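Local coordinates for protein maquette-3 (Escherichia coli, PDB 6Z0C) that is a designed four-helix bundle with no known natural function, built to carry a network of buried ion pairs within its hydrophobic core, at residues 19-22 with 23-26; 29-32 with 33-36; 70-73 with 74-77; 141-144 with 145-148; 157-160 with 161-165. One frame throughout, in Å; residues are numbered along the deposited sequence.

Contact 1 of 5, residues 19-22 with 23-26; sequences QLLQ and EIQQ
Ile24 N donates to Leu20 O at 2.8 Å, and the same i to i+4 step is repeated by Glu23 on Gln19, Gln25 on Leu21 and Gln26 on Gln22, so two successive turns of helix 4-48 are tied by four backbone hydrogen bonds. The polar end of Gln26 turns onward along the helix, where its OE1 accepts from Arg29 NH1. The aliphatic part of Gln25 stays on the helix: CG lies 3.1 Å from Leu21 O, the acceptor of its own amide, and the bent chain carries the carboxamide on toward Gln76, Ala79 and Gln83 of helix 52-99.

Apolar packing is lighter. Ile24 keeps CG1 next to its backbone N (chi1 -76°), which lays that branch back over the preceding turn; its CD1 then stands 4.2 Å from Leu20 CG and 4.3 Å from Leu21 CD2. The extended Glu23 chain passes obliquely over Leu20, with OE1 4.0 Å from CD1, a van der Waals approach only. Leu20 and Ile24 also meet helix 152-194 at Ala179, Leu182 and Leu175. With Leu20, Leu21 and Ile24 facing inward, Gln19, Gln22 and Gln26 outward and Gln25 bordering helix 52-99, this is an amphipathic helix of a four-helix bundle.

Contact 2 of 5, residues 29-32 with 33-36; sequences RELL and KIKL
Leu31 and Lys35 meet through the backbone and through the lysine's aliphatic stem. Among the hydrogen bonds, Lys35 N gives to Leu31 O at 2.9 Å, flanked by equivalent i to i+4 bonds from Lys33 to Arg29, Ile34 to Glu30 and Leu36 to Leu32. The straightest is Ile34 N to Glu30 O, with an N-H...O angle of 171°.

The van der Waals contacts gather round the same carbonyl. Lys35 CG stands 3.2 Å from Leu31 O, and Ile34 CG2 comes to it at 3.2 Å as well, so two side chains from the next turn crowd this oxygen. Ile34 holds CG1 anti to its backbone N (chi1 -178°); CG2 is thereby set between N and the carbonyl carbon and leans back on the turn before, where it lies 4.5 Å from Leu31 CD2, a loose contact. The CG1 branch is left pointing at Gln164 and Val165 of helix 152-194.

Charge is handled beyond this turn. Bends at chi3 and chi4 fold the end of Lys35 into the interior, where NZ forms salt bridges with Glu65 and Glu136 and a hydrogen bond with Gln68. The two carboxylates and the Gln68 oxygen probably offset much of the cost of burying the ammonium group. Arg29 and Lys33, by contrast, are exposed. A buried lysine held by acids of two other helices is consistent with the buried charged network this four-helix bundle was designed to carry, of which it is one member.

Contact 3 of 5, residues 70-73 with 74-77; sequences ELLE and TLQQ
Leu72 and Leu75 cross obliquely on the inner face of helix 52-99, CD2 of the first touching CD1 of the second at 4.0 Å. Both have CG beside the backbone N and anti to the carbonyl carbon; for Leu75 (chi1 -67°) this brings CG back over the previous turn, 3.5 Å from Leu71 O. Branch meets branch here at the methyl ends, while the stems stay apart.

On the outer face Glu70 and Thr74 lie at about a right angle. The glutamate bends at chi2 (39°), curling its carboxylate alongside the helix until OE1 is 4.1 Å from Thr74 OG1, a proximity without a bond. Thr74 CB itself sits only 3.1 Å from Leu71 O. Further on, Gln77 runs extended with CG 3.6 Å from Glu73 O, the carbonyl that also receives its amide in a rather long hydrogen bond of 3.3 Å. The other three i to i+4 bonds are shorter, and Leu75 N approaches Leu71 O in the carbonyl plane.

These turns are wedged between two helices of the bundle. Leu71, Leu72 and Leu75 pack on Leu128, Gln132 and Val129 of helix 105-144, whereas Leu72 also meets Leu32 and Lys35 of helix 4-48, and Gln76 rests on Gln25 and Ile28 there.

Contact 4 of 5, residues 141-144 with 145-148; sequences ELLE and TILG
Thr145 turns its hydroxyl back onto Leu142 O, where OG1 donates at 2.6 Å in the carbonyl plane. Its chi1 of 68° puts OG1 between the backbone N and the carbonyl carbon, within reach of this oxygen, and swings CG2 toward Glu141 O. The amide of Thr145 also donates to Leu142 O, at 3.2 Å but from well above the plane, so two donors share one acceptor. Ile146 N in turn bonds Leu143 O: the i to i+4 pattern has given way to i to i+3.

Ile146 likewise holds CG1 between N and the carbonyl carbon (chi1 61°), dropping that branch to 3.2 Å from Leu143 O. The two side chains cross at about a right angle, Ile146 CD1 4.0 Å from Leu143 CD1. Leu147 also folds back on the helix end, CG 3.6 Å from Glu144 O and CD2 4.5 Å from Leu143 CG.

As helix 105-144 ends, Leu143 and Leu147 pack on Leu155, Leu158 and Leu159 of helix 152-194. With an alanine at Leu147, the isobutyl group over Glu144 O would be gone, and Leu155 and Leu159 would probably lose a partner and face a gap. Leu142 and Ile146 face Lys60 and Val57 of helix 52-99.

Contact 5 of 5, residues 157-160 with 161-165; sequences ELLK and GKLQV
Leu159 and Leu163 are joined first by backbone: Leu163 N donates to Leu159 O at 2.9 Å, nearly along the C=O axis. Gly161, Lys162 and Gln164 repeat the i to i+4 bond to Glu157, Leu158 and Lys160, and Gly161 keeps helical torsions (-58°/-48°), so the turn passes through the glycine without a break.

Side chains of the two leucines cross at a slant, Leu163 CD1 lying 4.1 Å from Leu159 CG. Leu163 has CG beside its backbone N (chi1 -71°), which lowers CG to 3.3 Å from Leu159 O and aims CD1 back along the helix. Lys162 sends its stem over the carbonyl of the preceding turn, CG 3.5 Å from Leu158 O, then bends at chi2 and departs into the bundle. On the outside Lys160, fully extended, brings NZ to a long salt bridge of 3.6 Å with Glu157 OE1.

The two lysines thus sit in unlike surroundings. Lys160 pairs loosely on an exposed face, where solvent can share the charge. Lys162 is buried, and NZ forms salt bridges with Glu65 and Glu136 of two other helices; their carboxylates probably stabilise its charged form, making these salt bridges ties between helices in the interior of the bundle.

Along the chain the five contacts come in series: contacts 1 and 2 on helix 4-48, contact 3 on helix 52-99, contact 4 at the end of helix 105-144 and contact 5 on helix 152-194. Contacts 2 and 3 have centres 12 Å apart and interlock where Leu32 CD2 meets Leu72 CB at 3.4 Å; contact 1 also touches contact 3, through Gln25 and Gln76. The centre of contact 5 lies 12 Å from those of contacts 2 and 4, and it touches both, whereas contacts 1 and 4 are about 34 Å apart between centres. Contacts 2 and 5 each supply a lysine to Glu65 and Glu136. All four helices therefore meet at one charged cluster.

Contact 1 of 5, residues 19-22 with 23-26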
loop_
_atom_site.group_PDB
_atom_site.type_symbol
_atom_site.label_atom_id
_atom_site.label_comp_id
_atom_site.label_asym_id
_atom_site.label_seq_id
_atom_site.Cartn_x
_atom_site.Cartn_y
_atom_site.Cartn_z
ATOM N N GLN A 19 11.018 7.769 -0.410
ATOM C CA GLN A 19 11.656 6.528 0.110
ATOM C C GLN A 19 10.567 5.554 0.578
ATOM O O GLN A 19 10.708 4.350 0.319
ATOM C CB GLN A 19 12.647 6.846 1.230
ATOM C CG GLN A 19 13.925 7.506 0.728
ATOM C CD GLN A 19 15.006 7.573 1.777
ATOM O OE1 GLN A 19 15.066 6.753 2.692
ATOM N NE2 GLN A 19 15.885 8.555 1.644
ATOM N N LEU A 20 9.509 6.052 1.225
ATOM C CA LEU A 20 8.407 5.199 1.740
ATOM C C LEU A 20 7.682 4.535 0.563
ATOM O O LEU A 20 7.408 3.330 0.650
ATOM C CB LEU A 20 7.451 6.042 2.588
ATOM C CG LEU A 20 6.263 5.292 3.184
ATOM C CD1 LEU A 20 6.722 4.086 3.990
ATOM C CD2 LEU A 20 5.427 6.226 4.049
ATOM N N LEU A 21 7.402 5.278 -0.509
ATOM C CA LEU A 21 6.694 4.722 -1.693
ATOM C C LEU A 21 7.579 3.662 -2.364
ATOM O O LEU A 21 7.021 2.654 -2.845
ATOM C CB LEU A 21 6.314 5.851 -2.652
ATOM C CG LEU A 21 5.129 6.709 -2.210
ATOM C CD1 LEU A 21 4.988 7.935 -3.100
ATOM C CD2 LEU A 21 3.834 5.907 -2.201
ATOM N N GLN A 22 8.901 3.848 -2.358
ATOM C CA GLN A 22 9.866 2.843 -2.881
ATOM C C GLN A 22 9.784 1.583 -2.008
ATOM O O GLN A 22 9.716 0.477 -2.576
ATOM C CB GLN A 22 11.282 3.419 -2.929
ATOM C CG GLN A 22 11.472 4.468 -4.017
ATOM C CD GLN A 22 12.842 5.101 -3.987
ATOM O OE1 GLN A 22 13.800 4.540 -3.459
ATOM N NE2 GLN A 22 12.947 6.289 -4.562
ATOM N N GLU A 23 9.772 1.750 -0.683
ATOM C CA GLU A 23 9.643 0.638 0.298
ATOM C C GLU A 23 8.319 -0.099 0.060
ATOM O O GLU A 23 8.319 -1.340 0.075
ATOM C CB GLU A 23 9.738 1.175 1.729
ATOM C CG GLU A 23 9.727 0.088 2.786
ATOM C CD GLU A 23 9.977 0.574 4.204
ATOM O OE1 GLU A 23 9.978 1.809 4.420
ATOM O OE2 GLU A 23 10.164 -0.284 5.090
ATOM N N ILE A 24 7.229 0.641 -0.154
ATOM C CA ILE A 24 5.886 0.075 -0.474
ATOM C C ILE A 24 5.972 -0.744 -1.773
ATOM O O ILE A 24 5.478 -1.883 -1.785
ATOM C CB ILE A 24 4.827 1.192 -0.540
ATOM C CG1 ILE A 24 4.445 1.657 0.869
ATOM C CG2 ILE A 24 3.620 0.748 -1.350
ATOM C CD1 ILE A 24 3.606 2.910 0.909
ATOM N N GLN A 25 6.564 -0.193 -2.832
ATOM C CA GLN A 25 6.675 -0.892 -4.145
ATOM C C GLN A 25 7.491 -2.182 -3.981
ATOM O O GLN A 25 7.100 -3.207 -4.580
ATOM C CB GLN A 25 7.270 0.034 -5.207
ATOM C CG GLN A 25 6.383 1.235 -5.502
ATOM C CD GLN A 25 6.328 1.570 -6.971
ATOM O OE1 GLN A 25 7.318 1.995 -7.564
ATOM N NE2 GLN A 25 5.161 1.384 -7.568
ATOM N N GLN A 26 8.569 -2.146 -3.194
ATOM C CA GLN A 26 9.427 -3.335 -2.940
ATOM C C GLN A 26 8.625 -4.385 -2.164
ATOM O O GLN A 26 8.735 -5.574 -2.513
ATOM C CB GLN A 26 10.707 -2.958 -2.190
ATOM C CG GLN A 26 11.637 -4.141 -1.939
ATOM C CD GLN A 26 12.076 -4.829 -3.211
ATOM O OE1 GLN A 26 12.221 -4.205 -4.262
ATOM N NE2 GLN A 26 12.294 -6.131 -3.126
#

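Contact 2 of 5, residues 29-32 with 33-36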
loop_
_atom_site.group_PDB
_atom_site.type_symbol
_atom_site.label_atom_id
_atom_site.label_comp_id
_atom_site.label_asym_id
_atom_site.label_seq_id
_atom_site.Cartn_x
_atom_site.Cartn_y
_atom_site.Cartn_z
ATOM N N ARG A 29 6.188 -6.119 -4.437
ATOM C CA ARG A 29 6.944 -7.085 -5.284
ATOM C C ARG A 29 7.174 -8.378 -4.490
ATOM O O ARG A 29 6.982 -9.458 -5.068
ATOM C CB ARG A 29 8.264 -6.484 -5.776
ATOM C CG ARG A 29 8.118 -5.588 -6.998
ATOM C CD ARG A 29 9.446 -5.337 -7.689
ATOM N NE ARG A 29 10.310 -4.512 -6.858
ATOM C CZ ARG A 29 10.280 -3.181 -6.802
ATOM N NH1 ARG A 29 11.110 -2.543 -5.994
ATOM N NH2 ARG A 29 9.433 -2.489 -7.549
ATOM N N GLU A 30 7.547 -8.270 -3.209
ATOM C CA GLU A 30 7.807 -9.439 -2.325
ATOM C C GLU A 30 6.495 -10.199 -2.092
ATOM O O GLU A 30 6.527 -11.442 -2.108
ATOM C CB GLU A 30 8.471 -8.995 -1.022
ATOM C CG GLU A 30 9.915 -8.570 -1.224
ATOM C CD GLU A 30 10.586 -7.859 -0.061
ATOM O OE1 GLU A 30 11.811 -7.626 -0.149
ATOM O OE2 GLU A 30 9.890 -7.526 0.921
ATOM N N LEU A 31 5.385 -9.481 -1.906
ATOM C CA LEU A 31 4.036 -10.080 -1.710
ATOM C C LEU A 31 3.613 -10.828 -2.976
ATOM O O LEU A 31 3.078 -11.937 -2.855
ATOM C CB LEU A 31 3.023 -8.985 -1.369
ATOM C CG LEU A 31 2.796 -8.750 0.120
ATOM C CD1 LEU A 31 1.868 -7.567 0.327
ATOM C CD2 LEU A 31 2.233 -9.996 0.789
ATOM N N LEU A 32 3.826 -10.224 -4.144
ATOM C CA LEU A 32 3.504 -10.854 -5.450
ATOM C C LEU A 32 4.282 -12.168 -5.591
ATOM O O LEU A 32 3.666 -13.184 -5.985
ATOM C CB LEU A 32 3.832 -9.867 -6.572
ATOM C CG LEU A 32 2.806 -8.751 -6.764
ATOM C CD1 LEU A 32 3.377 -7.622 -7.608
ATOM C CD2 LEU A 32 1.536 -9.296 -7.397
ATOM N N LYS A 33 5.575 -12.155 -5.258
ATOM C CA LYS A 33 6.458 -13.348 -5.358
ATOM C C LYS A 33 5.891 -14.472 -4.482
ATOM O O LYS A 33 5.637 -15.562 -5.030
ATOM C CB LYS A 33 7.901 -12.999 -4.981
ATOM C CG LYS A 33 8.905 -14.129 -5.181
ATOM C CD LYS A 33 10.325 -13.776 -4.780
ATOM C CE LYS A 33 10.868 -12.555 -5.495
ATOM N NZ LYS A 33 12.315 -12.367 -5.233
ATOM N N ILE A 34 5.679 -14.234 -3.183
ATOM C CA ILE A 34 5.193 -15.306 -2.260
ATOM C C ILE A 34 3.786 -15.745 -2.686
ATOM O O ILE A 34 3.517 -16.954 -2.616
ATOM C CB ILE A 34 5.238 -14.923 -0.765
ATOM C CG1 ILE A 34 4.777 -16.109 0.091
ATOM C CG2 ILE A 34 4.429 -13.669 -0.468
ATOM C CD1 ILE A 34 5.118 -16.009 1.559
ATOM N N LYS A 35 2.917 -14.819 -3.105
ATOM C CA LYS A 35 1.498 -15.152 -3.410
ATOM C C LYS A 35 1.447 -16.034 -4.665
ATOM O O LYS A 35 0.647 -16.989 -4.670
ATOM C CB LYS A 35 0.631 -13.891 -3.479
ATOM C CG LYS A 35 0.261 -13.334 -2.106
ATOM C CD LYS A 35 -0.811 -12.262 -2.104
ATOM C CE LYS A 35 -2.150 -12.726 -2.641
ATOM N NZ LYS A 35 -2.775 -13.754 -1.776
ATOM N N LEU A 36 2.298 -15.780 -5.661
ATOM C CA LEU A 36 2.365 -16.631 -6.879
ATOM C C LEU A 36 2.926 -18.010 -6.504
ATOM O O LEU A 36 2.413 -19.013 -7.033
ATOM C CB LEU A 36 3.201 -15.939 -7.962
ATOM C CG LEU A 36 3.141 -16.586 -9.347
ATOM C CD1 LEU A 36 1.705 -16.855 -9.778
ATOM C CD2 LEU A 36 3.840 -15.718 -10.380
#

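Contact 3 of 5, residues 70-73 with 74-77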
loop_
_atom_site.group_PDB
_atom_site.type_symbol
_atom_site.label_atom_id
_atom_site.label_comp_id
_atom_site.label_asym_id
_atom_site.label_seq_id
_atom_site.Cartn_x
_atom_site.Cartn_y
_atom_site.Cartn_z
ATOM N N GLU A 70 -4.091 -9.917 -9.038
ATOM C CA GLU A 70 -4.402 -8.789 -9.956
ATOM C C GLU A 70 -4.546 -7.509 -9.127
ATOM O O GLU A 70 -4.068 -6.466 -9.590
ATOM C CB GLU A 70 -5.639 -9.050 -10.818
ATOM C CG GLU A 70 -5.876 -7.980 -11.880
ATOM C CD GLU A 70 -4.645 -7.422 -12.590
ATOM O OE1 GLU A 70 -4.377 -6.205 -12.450
ATOM O OE2 GLU A 70 -3.963 -8.196 -13.300
ATOM N N LEU A 71 -5.139 -7.588 -7.932
ATOM C CA LEU A 71 -5.295 -6.403 -7.046
ATOM C C LEU A 71 -3.915 -5.847 -6.666
ATOM O O LEU A 71 -3.761 -4.615 -6.673
ATOM C CB LEU A 71 -6.088 -6.753 -5.786
ATOM C CG LEU A 71 -6.066 -5.651 -4.726
ATOM C CD1 LEU A 71 -6.728 -4.385 -5.250
ATOM C CD2 LEU A 71 -6.723 -6.107 -3.443
ATOM N N LEU A 72 -2.955 -6.706 -6.314
ATOM C CA LEU A 72 -1.579 -6.269 -5.944
ATOM C C LEU A 72 -0.964 -5.466 -7.096
ATOM O O LEU A 72 -0.287 -4.464 -6.809
ATOM C CB LEU A 72 -0.711 -7.483 -5.592
ATOM C CG LEU A 72 -0.952 -8.086 -4.209
ATOM C CD1 LEU A 72 -0.058 -9.295 -3.989
ATOM C CD2 LEU A 72 -0.728 -7.058 -3.109
ATOM N N GLU A 73 -1.194 -5.877 -8.346
ATOM C CA GLU A 73 -0.661 -5.169 -9.543
ATOM C C GLU A 73 -1.338 -3.795 -9.648
ATOM O O GLU A 73 -0.649 -2.841 -10.041
ATOM C CB GLU A 73 -0.822 -6.028 -10.800
ATOM C CG GLU A 73 0.041 -7.288 -10.788
ATOM C CD GLU A 73 1.542 -7.080 -10.945
ATOM O OE1 GLU A 73 1.980 -5.915 -11.051
ATOM O OE2 GLU A 73 2.275 -8.091 -10.963
ATOM N N THR A 74 -2.622 -3.688 -9.279
ATOM C CA THR A 74 -3.359 -2.398 -9.153
ATOM C C THR A 74 -2.668 -1.502 -8.119
ATOM O O THR A 74 -2.542 -0.289 -8.378
ATOM C CB THR A 74 -4.833 -2.613 -8.780
ATOM O OG1 THR A 74 -5.473 -3.228 -9.898
ATOM C CG2 THR A 74 -5.553 -1.332 -8.419
ATOM N N LEU A 75 -2.253 -2.067 -6.982
ATOM C CA LEU A 75 -1.579 -1.311 -5.893
ATOM C C LEU A 75 -0.237 -0.761 -6.393
ATOM O O LEU A 75 0.103 0.372 -6.019
ATOM C CB LEU A 75 -1.407 -2.213 -4.666
ATOM C CG LEU A 75 -2.701 -2.625 -3.959
ATOM C CD1 LEU A 75 -2.393 -3.397 -2.690
ATOM C CD2 LEU A 75 -3.575 -1.420 -3.645
ATOM N N GLN A 76 0.495 -1.523 -7.211
ATOM C CA GLN A 76 1.773 -1.076 -7.834
ATOM C C GLN A 76 1.526 0.195 -8.653
ATOM O O GLN A 76 2.320 1.146 -8.527
ATOM C CB GLN A 76 2.361 -2.169 -8.727
ATOM C CG GLN A 76 3.312 -3.098 -7.992
ATOM C CD GLN A 76 4.717 -2.552 -7.912
ATOM O OE1 GLN A 76 5.170 -1.815 -8.786
ATOM N NE2 GLN A 76 5.429 -2.917 -6.858
ATOM N N GLN A 77 0.463 0.199 -9.459
ATOM C CA GLN A 77 0.084 1.334 -10.339
ATOM C C GLN A 77 -0.359 2.519 -9.469
ATOM O O GLN A 77 0.008 3.658 -9.800
ATOM C CB GLN A 77 -0.986 0.883 -11.334
ATOM C CG GLN A 77 -0.442 -0.073 -12.391
ATOM C CD GLN A 77 -1.514 -0.740 -13.219
ATOM O OE1 GLN A 77 -2.701 -0.439 -13.103
ATOM N NE2 GLN A 77 -1.096 -1.663 -14.072
#

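Contact 4 of 5, residues 141-144 with 145-148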
loop_
_atom_site.group_PDB
_atom_site.type_symbol
_atom_site.label_atom_id
_atom_site.label_comp_id
_atom_site.label_asym_id
_atom_site.label_seq_id
_atom_site.Cartn_x
_atom_site.Cartn_y
_atom_site.Cartn_z
ATOM N N GLU A 141 -8.541 -19.656 8.669
ATOM C CA GLU A 141 -9.518 -20.256 9.620
ATOM C C GLU A 141 -10.150 -21.487 8.951
ATOM O O GLU A 141 -10.327 -22.509 9.632
ATOM C CB GLU A 141 -10.509 -19.186 10.090
ATOM C CG GLU A 141 -9.842 -18.129 10.963
ATOM C CD GLU A 141 -10.576 -16.810 11.163
ATOM O OE1 GLU A 141 -11.750 -16.704 10.750
ATOM O OE2 GLU A 141 -9.963 -15.885 11.738
ATOM N N LEU A 142 -10.404 -21.415 7.643
ATOM C CA LEU A 142 -10.971 -22.531 6.842
ATOM C C LEU A 142 -9.924 -23.641 6.671
ATOM O O LEU A 142 -10.271 -24.827 6.851
ATOM C CB LEU A 142 -11.418 -21.963 5.493
ATOM C CG LEU A 142 -12.429 -22.790 4.707
ATOM C CD1 LEU A 142 -13.624 -23.173 5.568
ATOM C CD2 LEU A 142 -12.885 -22.016 3.485
ATOM N N LEU A 143 -8.688 -23.264 6.332
ATOM C CA LEU A 143 -7.561 -24.199 6.072
ATOM C C LEU A 143 -7.254 -25.010 7.338
ATOM O O LEU A 143 -6.975 -26.213 7.213
ATOM C CB LEU A 143 -6.345 -23.385 5.622
ATOM C CG LEU A 143 -5.066 -24.179 5.364
ATOM C CD1 LEU A 143 -5.314 -25.338 4.405
ATOM C CD2 LEU A 143 -3.979 -23.268 4.825
ATOM N N GLU A 144 -7.302 -24.370 8.508
ATOM C CA GLU A 144 -7.061 -25.019 9.828
ATOM C C GLU A 144 -7.978 -26.237 10.018
ATOM O O GLU A 144 -7.539 -27.187 10.689
ATOM C CB GLU A 144 -7.266 -24.015 10.960
ATOM C CG GLU A 144 -6.072 -23.107 11.169
ATOM C CD GLU A 144 -6.283 -22.037 12.222
ATOM O OE1 GLU A 144 -5.421 -21.906 13.105
ATOM O OE2 GLU A 144 -7.303 -21.328 12.151
ATOM N N THR A 145 -9.201 -26.215 9.476
ATOM C CA THR A 145 -10.227 -27.269 9.710
ATOM C C THR A 145 -9.911 -28.524 8.886
ATOM O O THR A 145 -10.479 -29.580 9.218
ATOM C CB THR A 145 -11.654 -26.787 9.412
ATOM O OG1 THR A 145 -11.792 -26.562 8.008
ATOM C CG2 THR A 145 -12.025 -25.532 10.172
ATOM N N ILE A 146 -9.054 -28.424 7.862
ATOM C CA ILE A 146 -8.749 -29.551 6.927
ATOM C C ILE A 146 -7.280 -29.986 7.053
ATOM O O ILE A 146 -6.844 -30.788 6.204
ATOM C CB ILE A 146 -9.121 -29.181 5.477
ATOM C CG1 ILE A 146 -8.340 -27.969 4.961
ATOM C CG2 ILE A 146 -10.623 -28.982 5.352
ATOM C CD1 ILE A 146 -8.306 -27.866 3.454
ATOM N N LEU A 147 -6.552 -29.515 8.072
ATOM C CA LEU A 147 -5.163 -29.969 8.367
ATOM C C LEU A 147 -5.186 -31.445 8.786
ATOM O O LEU A 147 -6.252 -31.921 9.227
ATOM C CB LEU A 147 -4.555 -29.113 9.482
ATOM C CG LEU A 147 -4.346 -27.635 9.164
ATOM C CD1 LEU A 147 -3.775 -26.916 10.378
ATOM C CD2 LEU A 147 -3.440 -27.446 7.955
ATOM N N GLY A 148 -4.044 -32.128 8.663
ATOM C CA GLY A 148 -3.875 -33.546 9.041
ATOM C C GLY A 148 -4.467 -34.481 8.002
ATOM O O GLY A 148 -4.818 -33.998 6.904
#

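Contact 5 of 5, residues 157-160 with 161-165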
loop_
_atom_site.group_PDB
_atom_site.type_symbol
_atom_site.label_atom_id
_atom_site.label_comp_id
_atom_site.label_asym_id
_atom_site.label_seq_id
_atom_site.Cartn_x
_atom_site.Cartn_y
_atom_site.Cartn_z
ATOM N N GLU A 157 2.386 -26.893 5.110
ATOM C CA GLU A 157 3.323 -25.993 4.379
ATOM C C GLU A 157 2.550 -24.793 3.817
ATOM O O GLU A 157 3.071 -23.665 3.884
ATOM C CB GLU A 157 4.056 -26.746 3.265
ATOM C CG GLU A 157 5.191 -27.613 3.777
ATOM C CD GLU A 157 6.195 -26.868 4.640
ATOM O OE1 GLU A 157 6.163 -27.055 5.875
ATOM O OE2 GLU A 157 6.996 -26.093 4.078
ATOM N N LEU A 158 1.353 -25.034 3.281
ATOM C CA LEU A 158 0.459 -23.986 2.723
ATOM C C LEU A 158 0.078 -23.005 3.841
ATOM O O LEU A 158 0.112 -21.785 3.603
ATOM C CB LEU A 158 -0.768 -24.677 2.121
ATOM C CG LEU A 158 -1.786 -23.776 1.431
ATOM C CD1 LEU A 158 -1.165 -23.046 0.247
ATOM C CD2 LEU A 158 -2.989 -24.592 0.990
ATOM N N LEU A 159 -0.253 -23.526 5.026
ATOM C CA LEU A 159 -0.639 -22.706 6.204
ATOM C C LEU A 159 0.548 -21.830 6.620
ATOM O O LEU A 159 0.335 -20.631 6.836
ATOM C CB LEU A 159 -1.091 -23.624 7.343
ATOM C CG LEU A 159 -1.436 -22.923 8.657
ATOM C CD1 LEU A 159 -2.505 -21.862 8.450
ATOM C CD2 LEU A 159 -1.888 -23.930 9.700
ATOM N N LYS A 160 1.752 -22.405 6.716
ATOM C CA LYS A 160 2.995 -21.668 7.078
ATOM C C LYS A 160 3.185 -20.494 6.112
ATOM O O LYS A 160 3.472 -19.375 6.587
ATOM C CB LYS A 160 4.221 -22.582 7.031
ATOM C CG LYS A 160 4.390 -23.523 8.215
ATOM C CD LYS A 160 5.709 -24.269 8.168
ATOM C CE LYS A 160 5.850 -25.316 9.252
ATOM N NZ LYS A 160 7.172 -25.984 9.196
ATOM N N GLY A 161 3.032 -20.750 4.808
ATOM C CA GLY A 161 3.120 -19.725 3.753
ATOM C C GLY A 161 2.111 -18.611 3.980
ATOM O O GLY A 161 2.510 -17.429 3.925
ATOM N N LYS A 162 0.852 -18.974 4.241
ATOM C CA LYS A 162 -0.268 -18.011 4.413
ATOM C C LYS A 162 -0.010 -17.142 5.647
ATOM O O LYS A 162 -0.295 -15.938 5.577
ATOM C CB LYS A 162 -1.614 -18.735 4.501
ATOM C CG LYS A 162 -2.167 -19.223 3.170
ATOM C CD LYS A 162 -2.314 -18.118 2.155
ATOM C CE LYS A 162 -3.317 -18.427 1.067
ATOM N NZ LYS A 162 -3.416 -17.304 0.108
ATOM N N LEU A 163 0.529 -17.723 6.723
ATOM C CA LEU A 163 0.872 -16.977 7.963
ATOM C C LEU A 163 1.957 -15.929 7.666
ATOM O O LEU A 163 1.861 -14.811 8.222
ATOM C CB LEU A 163 1.298 -17.968 9.050
ATOM C CG LEU A 163 0.168 -18.827 9.619
ATOM C CD1 LEU A 163 0.716 -19.934 10.501
ATOM C CD2 LEU A 163 -0.830 -17.978 10.394
ATOM N N GLN A 164 2.930 -16.249 6.806
ATOM C CA GLN A 164 4.002 -15.300 6.388
ATOM C C GLN A 164 3.391 -14.193 5.520
ATOM O O GLN A 164 3.782 -13.023 5.707
ATOM C CB GLN A 164 5.136 -16.021 5.650
ATOM C CG GLN A 164 6.128 -15.080 4.977
ATOM C CD GLN A 164 6.806 -14.136 5.941
ATOM O OE1 GLN A 164 6.999 -14.445 7.114
ATOM N NE2 GLN A 164 7.189 -12.971 5.444
ATOM N N VAL A 165 2.486 -14.545 4.602
ATOM C CA VAL A 165 1.765 -13.573 3.723
ATOM C C VAL A 165 1.064 -12.536 4.607
ATOM O O VAL A 165 1.165 -11.333 4.306
ATOM C CB VAL A 165 0.761 -14.268 2.783
ATOM C CG1 VAL A 165 -0.298 -13.304 2.263
ATOM C CG2 VAL A 165 1.465 -14.943 1.621
#